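Local coordinates for dockerin type 1 (Clostridium thermocellum, PDB 4DH2), which binds a type I cohesin through its calcium-binding dockerin domain, an interaction that tethers its parent protein, probably a glycoside hydrolase, within the cellulosome system, at the interface of chains B and A. Numbering follows the deposited sequence. Chains: chain A, Dockerin type 1; chain B, Cellulosome anchoring protein cohesin region.

The interface of chains B and A. Residues chain B 48, 92, 94, 96, 98; chain A 18, 21-22, 25, 61, 64.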
loop_
_atom_site.group_PDB
_atom_site.type_symbol
_atom_site.label_atom_id
_atom_site.label_comp_id
_atom_site.label_asym_id
_atom_site.label_seq_id
_atom_site.Cartn_x
_atom_site.Cartn_y
_atom_site.Cartn_z
ATOM N N SER B 48 1.513 -9.954 -3.033
ATOM C CA SER B 48 0.812 -8.690 -3.011
ATOM C C SER B 48 0.972 -8.012 -1.650
ATOM O O SER B 48 1.062 -8.691 -0.617
ATOM C CB SER B 48 -0.667 -8.903 -3.270
ATOM O OG SER B 48 -1.400 -7.683 -3.187
ATOM N N LEU B 92 -0.047 -0.096 -3.370
ATOM C CA LEU B 92 -0.573 -1.399 -3.720
ATOM C C LEU B 92 0.370 -2.077 -4.705
ATOM O O LEU B 92 0.689 -1.535 -5.790
ATOM C CB LEU B 92 -1.952 -1.250 -4.326
ATOM C CG LEU B 92 -2.588 -2.592 -4.711
ATOM C CD1 LEU B 92 -2.939 -3.425 -3.467
ATOM C CD2 LEU B 92 -3.823 -2.310 -5.540
ATOM N N ASP B 94 0.980 -5.936 -6.670
ATOM C CA ASP B 94 0.540 -7.273 -6.963
ATOM C C ASP B 94 1.330 -7.759 -8.181
ATOM O O ASP B 94 1.456 -7.039 -9.162
ATOM C CB ASP B 94 -0.947 -7.291 -7.304
ATOM C CG ASP B 94 -1.431 -8.639 -7.772
ATOM O OD1 ASP B 94 -1.270 -9.618 -7.012
ATOM O OD2 ASP B 94 -1.976 -8.746 -8.921
ATOM N N ASP B 96 1.071 -9.071 -11.162
ATOM C CA ASP B 96 -0.154 -8.982 -11.944
ATOM C C ASP B 96 -0.495 -10.201 -12.789
ATOM O O ASP B 96 -1.660 -10.509 -12.974
ATOM C CB ASP B 96 -0.021 -7.747 -12.831
ATOM C CG ASP B 96 -1.276 -7.426 -13.609
ATOM O OD1 ASP B 96 -2.365 -7.248 -13.007
ATOM O OD2 ASP B 96 -1.161 -7.364 -14.854
ATOM N N GLN B 98 0.192 -13.354 -12.131
ATOM C CA GLN B 98 -0.294 -14.452 -11.314
ATOM C C GLN B 98 0.274 -15.815 -11.620
ATOM O O GLN B 98 -0.427 -16.806 -11.440
ATOM C CB GLN B 98 -1.808 -14.557 -11.390
ATOM C CG GLN B 98 -2.526 -13.255 -11.067
ATOM C CD GLN B 98 -2.303 -12.806 -9.633
ATOM O OE1 GLN B 98 -2.043 -13.619 -8.741
ATOM N NE2 GLN B 98 -2.404 -11.497 -9.403
ATOM N N ILE A 18 -6.275 -7.257 -0.018
ATOM C CA ILE A 18 -5.490 -7.724 -1.141
ATOM C C ILE A 18 -5.880 -9.134 -1.577
ATOM O O ILE A 18 -5.763 -9.464 -2.747
ATOM C CB ILE A 18 -3.967 -7.722 -0.850
ATOM C CG1 ILE A 18 -3.687 -8.511 0.436
ATOM C CG2 ILE A 18 -3.464 -6.294 -0.778
ATOM C CD1 ILE A 18 -2.260 -8.712 0.726
ATOM N N TYR A 21 -8.446 -8.887 -4.151
ATOM C CA TYR A 21 -7.865 -8.351 -5.384
ATOM C C TYR A 21 -7.133 -9.428 -6.191
ATOM O O TYR A 21 -7.316 -9.564 -7.418
ATOM C CB TYR A 21 -6.885 -7.229 -5.020
ATOM C CG TYR A 21 -6.306 -6.453 -6.182
ATOM C CD1 TYR A 21 -7.126 -5.821 -7.100
ATOM C CD2 TYR A 21 -4.931 -6.313 -6.319
ATOM C CE1 TYR A 21 -6.599 -5.111 -8.148
ATOM C CE2 TYR A 21 -4.392 -5.594 -7.375
ATOM C CZ TYR A 21 -5.246 -4.999 -8.280
ATOM O OH TYR A 21 -4.743 -4.276 -9.333
ATOM N N VAL A 22 -6.285 -10.191 -5.517
ATOM C CA VAL A 22 -5.562 -11.274 -6.174
ATOM C C VAL A 22 -6.533 -12.313 -6.725
ATOM O O VAL A 22 -6.391 -12.762 -7.891
ATOM C CB VAL A 22 -4.592 -11.940 -5.184
ATOM C CG1 VAL A 22 -3.949 -13.145 -5.807
ATOM C CG2 VAL A 22 -3.498 -10.914 -4.751
ATOM N N LYS A 25 -8.266 -10.950 -9.888
ATOM C CA LYS A 25 -7.323 -11.058 -11.008
ATOM C C LYS A 25 -7.218 -12.472 -11.528
ATOM O O LYS A 25 -7.259 -12.699 -12.769
ATOM C CB LYS A 25 -5.934 -10.531 -10.622
ATOM C CG LYS A 25 -5.793 -9.017 -10.741
ATOM C CD LYS A 25 -4.312 -8.620 -10.738
ATOM C CE LYS A 25 -4.054 -7.091 -10.715
ATOM N NZ LYS A 25 -2.565 -6.709 -10.512
ATOM N N LYS A 61 -8.847 -2.057 -7.079
ATOM C CA LYS A 61 -7.564 -1.370 -6.965
ATOM C C LYS A 61 -7.799 0.014 -6.382
ATOM O O LYS A 61 -7.113 0.407 -5.434
ATOM C CB LYS A 61 -6.875 -1.274 -8.325
ATOM C CG LYS A 61 -5.577 -0.475 -8.347
ATOM C CD LYS A 61 -5.020 -0.222 -9.759
ATOM C CE LYS A 61 -4.304 -1.451 -10.317
ATOM N NZ LYS A 61 -3.315 -1.162 -11.424
ATOM N N LEU A 64 -8.568 -0.151 -2.733
ATOM C CA LEU A 64 -7.447 -0.514 -1.878
ATOM C C LEU A 64 -6.421 0.632 -1.807
ATOM O O LEU A 64 -5.642 0.699 -0.855
ATOM C CB LEU A 64 -6.786 -1.811 -2.335
ATOM C CG LEU A 64 -7.659 -3.054 -2.164
ATOM C CD1 LEU A 64 -6.922 -4.250 -2.749
ATOM C CD2 LEU A 64 -8.039 -3.297 -0.684
#
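Extended backbone at B:Leu92 and B:Asp94 on strand 88-94 of the cohesin, with B:Ser48 opening strand 48-54, presents side chains to A:Lys25, A:Val22, A:Tyr21 and A:Ile18 on dockerin helix 18-28, while A:Lys61 and A:Leu64 come from helix 54-64. This type I cohesin–dockerin pair illustrates how a charged anchor and an apolar patch share one recognition face. A:Lys25, extended beyond CG (chi2 -164°, chi3 -174°), meets B:Asp94 tip to tip and B:Asp96 at about a right angle. Its ammonium NZ makes a salt-bridging hydrogen bond of 2.7 Å to B:Asp94 OD2 and another of 2.6 Å to B:Asp96 OD1. Each carboxylate uses its anti lone pair, and the paired acidic groups would favour a positively charged lysine. The other carboxylate oxygen of B:Asp94, OD1, lies 3.4 Å from A:Val22 CG2 and receives a weak hydrogen bond from the amide NE2 of B:Gln98, which may help to steady the carboxylate. The opposite methyl, A:Val22 CG1, packs against B:Gln98 OE1 at 3.5 Å. Farther along, B:Leu92, its CG anti to the backbone N (chi1 -179°), divides its methyls: CD2 touches ring atom CE2 of A:Tyr21 and A:Lys61 CG, each at 3.8 Å, whereas CD1 approaches A:Ile18 CG2 and A:Leu64 CD1. A:Tyr21 CE2 also meets B:Asp94 CB, joining the apolar patch to the ionic one. B:Ser48 sets its hydroxyl OG against A:Ile18 CG2 at 3.5 Å, a van der Waals contact.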